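PDB 4AB5: transcriptional regulator, LYSR family from Neisseria meningitidis, which probably senses a small-molecule effector through this regulatory domain and thereby controls transcription of methionine biosynthesis genes. Local coordinates for residues I109-P114 with A154-W159. Residues are numbered along the deposited sequence; the frame is centred on the assembly and turned at random.
Sequences ITYPVP and AALPYW
Tyr-111 and Leu-156 make the contact between side chains, part of a small interface of 151 Å² in which both partners are buried. Methyl CD2 of Leu-156 lies 3.4 Å from Tyr-111 OH and 4.0 Å from CE2, and approaches the hydroxyl end of the ring obliquely, the two side chains crossing at about a right angle. In each of them CG is anti to the carbonyl carbon (chi1 -61° in Tyr-111, -73° in Leu-156), and from there the side chain extends far enough for its end to close the distance between the backbones. The hydroxyl is satisfied by a hydrogen bond with Thr-140 OG1, while the ring also stacks on His-17. Beside this pair, the methyl CB of Ala-154 sits 3.3 Å from Ile-109 O, next to a backbone hydrogen bond of Ile-109 with Ile-153; Ala-154 itself pairs with Ile-85 of strand 72-86. Here the end of strand 108-110, which pairs in parallel with 134-136, meets strand 154-157, an antiparallel partner of strand 72-86, within the periplasmic-binding-protein-like effector domain of LysR regulators. Beyond Tyr-111 the two segments diverge: Pro-112, centre of an inverse gamma turn, Val-113 and Pro-114 are partly exposed, and their side chains come no nearer than about 10 Å to any atom of 154-159. In 154-159, Pro-157 occupies the N-cap position just before helix 158-166.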
ATOM      1  N   ILE B 109      -5.549  14.082  -6.082  1.00 32.34           N
ATOM      2  CA  ILE B 109      -4.975  13.078  -5.181  1.00 31.45           C
ATOM      3  C   ILE B 109      -4.176  12.069  -6.000  1.00 36.13           C
ATOM      4  O   ILE B 109      -4.707  11.468  -6.932  1.00 35.63           O
ATOM      5  CB  ILE B 109      -6.007  12.449  -4.202  1.00 33.19           C
ATOM      6  CG1 ILE B 109      -6.886  13.550  -3.562  1.00 32.99           C
ATOM      7  CG2 ILE B 109      -5.291  11.612  -3.118  1.00 32.41           C
ATOM      8  CD1 ILE B 109      -8.193  13.106  -3.103  1.00 39.99           C
ATOM      9  N   THR B 110      -2.860  11.989  -5.728  1.00 34.00           N
ATOM     10  CA  THR B 110      -1.909  11.133  -6.448  1.00 34.17           C
ATOM     11  C   THR B 110      -0.992  10.388  -5.471  1.00 36.78           C
ATOM     12  O   THR B 110      -1.026  10.645  -4.266  1.00 34.55           O
ATOM     13  CB  THR B 110      -1.003  12.000  -7.385  1.00 45.45           C
ATOM     14  OG1 THR B 110      -0.005  12.682  -6.620  1.00 47.89           O
ATOM     15  CG2 THR B 110      -1.773  12.999  -8.246  1.00 44.37           C
ATOM     16  N   TYR B 111      -0.111   9.524  -6.013  1.00 34.80           N
ATOM     17  CA  TYR B 111       0.935   8.844  -5.250  1.00 34.29           C
ATOM     18  C   TYR B 111       2.061   9.869  -5.019  1.00 39.52           C
ATOM     19  O   TYR B 111       2.172  10.811  -5.814  1.00 37.88           O
ATOM     20  CB  TYR B 111       1.435   7.586  -5.976  1.00 34.42           C
ATOM     21  CG  TYR B 111       0.337   6.567  -6.172  1.00 33.95           C
ATOM     22  CD1 TYR B 111      -0.180   5.854  -5.093  1.00 34.88           C
ATOM     23  CD2 TYR B 111      -0.232   6.358  -7.424  1.00 34.78           C
ATOM     24  CE1 TYR B 111      -1.213   4.930  -5.264  1.00 35.23           C
ATOM     25  CE2 TYR B 111      -1.272   5.440  -7.606  1.00 35.31           C
ATOM     26  CZ  TYR B 111      -1.757   4.729  -6.521  1.00 43.22           C
ATOM     27  OH  TYR B 111      -2.778   3.824  -6.689  1.00 47.07           O
ATOM     28  N   PRO B 112       2.853   9.776  -3.915  1.00 38.65           N
ATOM     29  CA  PRO B 112       3.873  10.812  -3.644  1.00 40.49           C
ATOM     30  C   PRO B 112       5.109  10.598  -4.504  1.00 46.32           C
ATOM     31  O   PRO B 112       6.143  10.081  -4.059  1.00 47.44           O
ATOM     32  CB  PRO B 112       4.145  10.661  -2.134  1.00 41.89           C
ATOM     33  CG  PRO B 112       3.154   9.632  -1.646  1.00 44.26           C
ATOM     34  CD  PRO B 112       2.843   8.781  -2.831  1.00 39.12           C
ATOM     35  N   VAL B 113       4.978  11.007  -5.760  1.00 42.77           N
ATOM     36  CA  VAL B 113       5.969  10.790  -6.796  1.00 43.78           C
ATOM     37  C   VAL B 113       6.000  12.011  -7.758  1.00 50.04           C
ATOM     38  O   VAL B 113       5.016  12.762  -7.788  1.00 49.46           O
ATOM     39  CB  VAL B 113       5.583   9.430  -7.456  1.00 46.68           C
ATOM     40  CG1 VAL B 113       4.890   9.585  -8.802  1.00 46.37           C
ATOM     41  CG2 VAL B 113       6.762   8.477  -7.521  1.00 47.31           C
ATOM     42  N   PRO B 114       7.105  12.292  -8.500  1.00 48.25           N
ATOM     43  CA  PRO B 114       7.078  13.452  -9.410  1.00 49.01           C
ATOM     44  C   PRO B 114       6.140  13.228 -10.594  1.00 52.68           C
ATOM     45  O   PRO B 114       5.864  12.085 -10.961  1.00 50.72           O
ATOM     46  CB  PRO B 114       8.541  13.618  -9.852  1.00 52.03           C
ATOM     47  CG  PRO B 114       9.324  12.589  -9.132  1.00 56.03           C
ATOM     48  CD  PRO B 114       8.379  11.556  -8.619  1.00 50.43           C
ATOM     49  N   ALA B 154      -9.134  12.084  -8.464  1.00 28.58           N
ATOM     50  CA  ALA B 154      -7.954  11.286  -8.814  1.00 28.05           C
ATOM     51  C   ALA B 154      -8.098  10.624 -10.168  1.00 34.82           C
ATOM     52  O   ALA B 154      -9.196  10.574 -10.712  1.00 34.59           O
ATOM     53  CB  ALA B 154      -7.703  10.220  -7.751  1.00 27.46           C
ATOM     54  N   ALA B 155      -6.975  10.123 -10.712  1.00 33.60           N
ATOM     55  CA  ALA B 155      -6.901   9.360 -11.956  1.00 34.63           C
ATOM     56  C   ALA B 155      -6.288   8.011 -11.599  1.00 38.76           C
ATOM     57  O   ALA B 155      -5.172   7.951 -11.070  1.00 39.21           O
ATOM     58  CB  ALA B 155      -6.042  10.074 -12.987  1.00 36.34           C
ATOM     59  N   LEU B 156      -7.042   6.938 -11.822  1.00 34.29           N
ATOM     60  CA  LEU B 156      -6.581   5.591 -11.496  1.00 33.44           C
ATOM     61  C   LEU B 156      -6.953   4.595 -12.589  1.00 35.93           C
ATOM     62  O   LEU B 156      -7.909   4.860 -13.318  1.00 35.10           O
ATOM     63  CB  LEU B 156      -7.163   5.134 -10.138  1.00 32.37           C
ATOM     64  CG  LEU B 156      -6.588   5.771  -8.870  1.00 35.95           C
ATOM     65  CD1 LEU B 156      -7.453   5.440  -7.675  1.00 35.20           C
ATOM     66  CD2 LEU B 156      -5.146   5.335  -8.624  1.00 37.78           C
ATOM     67  N   PRO B 157      -6.232   3.451 -12.732  1.00 32.80           N
ATOM     68  CA  PRO B 157      -6.629   2.464 -13.753  1.00 33.36           C
ATOM     69  C   PRO B 157      -8.059   1.990 -13.493  1.00 36.06           C
ATOM     70  O   PRO B 157      -8.467   1.898 -12.336  1.00 33.60           O
ATOM     71  CB  PRO B 157      -5.643   1.306 -13.533  1.00 34.83           C
ATOM     72  CG  PRO B 157      -4.488   1.900 -12.815  1.00 38.77           C
ATOM     73  CD  PRO B 157      -5.057   2.981 -11.962  1.00 34.02           C
ATOM     74  N   TYR B 158      -8.822   1.717 -14.559  1.00 34.04           N
ATOM     75  CA  TYR B 158     -10.194   1.240 -14.430  1.00 34.09           C
ATOM     76  C   TYR B 158     -10.264  -0.035 -13.562  1.00 36.96           C
ATOM     77  O   TYR B 158     -11.142  -0.134 -12.702  1.00 34.90           O
ATOM     78  CB  TYR B 158     -10.843   1.027 -15.820  1.00 37.07           C
ATOM     79  CG  TYR B 158     -12.220   0.405 -15.747  1.00 40.56           C
ATOM     80  CD1 TYR B 158     -13.330   1.155 -15.358  1.00 43.15           C
ATOM     81  CD2 TYR B 158     -12.406  -0.953 -15.997  1.00 41.82           C
ATOM     82  CE1 TYR B 158     -14.591   0.575 -15.234  1.00 45.85           C
ATOM     83  CE2 TYR B 158     -13.662  -1.543 -15.877  1.00 43.60           C
ATOM     84  CZ  TYR B 158     -14.755  -0.771 -15.507  1.00 53.48           C
ATOM     85  OH  TYR B 158     -16.000  -1.337 -15.375  1.00 58.22           O
ATOM     86  N   TRP B 159      -9.339  -0.998 -13.781  1.00 33.77           N
ATOM     87  CA  TRP B 159      -9.312  -2.244 -13.014  1.00 33.63           C
ATOM     88  C   TRP B 159      -9.173  -2.049 -11.486  1.00 38.20           C
ATOM     89  O   TRP B 159      -9.784  -2.804 -10.731  1.00 37.63           O
ATOM     90  CB  TRP B 159      -8.293  -3.256 -13.576  1.00 31.89           C
ATOM     91  CG  TRP B 159      -6.878  -2.768 -13.597  1.00 31.80           C
ATOM     92  CD1 TRP B 159      -6.223  -2.212 -14.653  1.00 35.25           C
ATOM     93  CD2 TRP B 159      -5.936  -2.812 -12.514  1.00 30.53           C
ATOM     94  NE1 TRP B 159      -4.931  -1.901 -14.298  1.00 34.13           N
ATOM     95  CE2 TRP B 159      -4.736  -2.237 -12.983  1.00 34.41           C
ATOM     96  CE3 TRP B 159      -5.993  -3.271 -11.183  1.00 30.93           C
ATOM     97  CZ2 TRP B 159      -3.597  -2.121 -12.176  1.00 33.20           C
ATOM     98  CZ3 TRP B 159      -4.870  -3.143 -10.383  1.00 31.72           C
ATOM     99  CH2 TRP B 159      -3.689  -2.577 -10.881  1.00 32.73           C
TER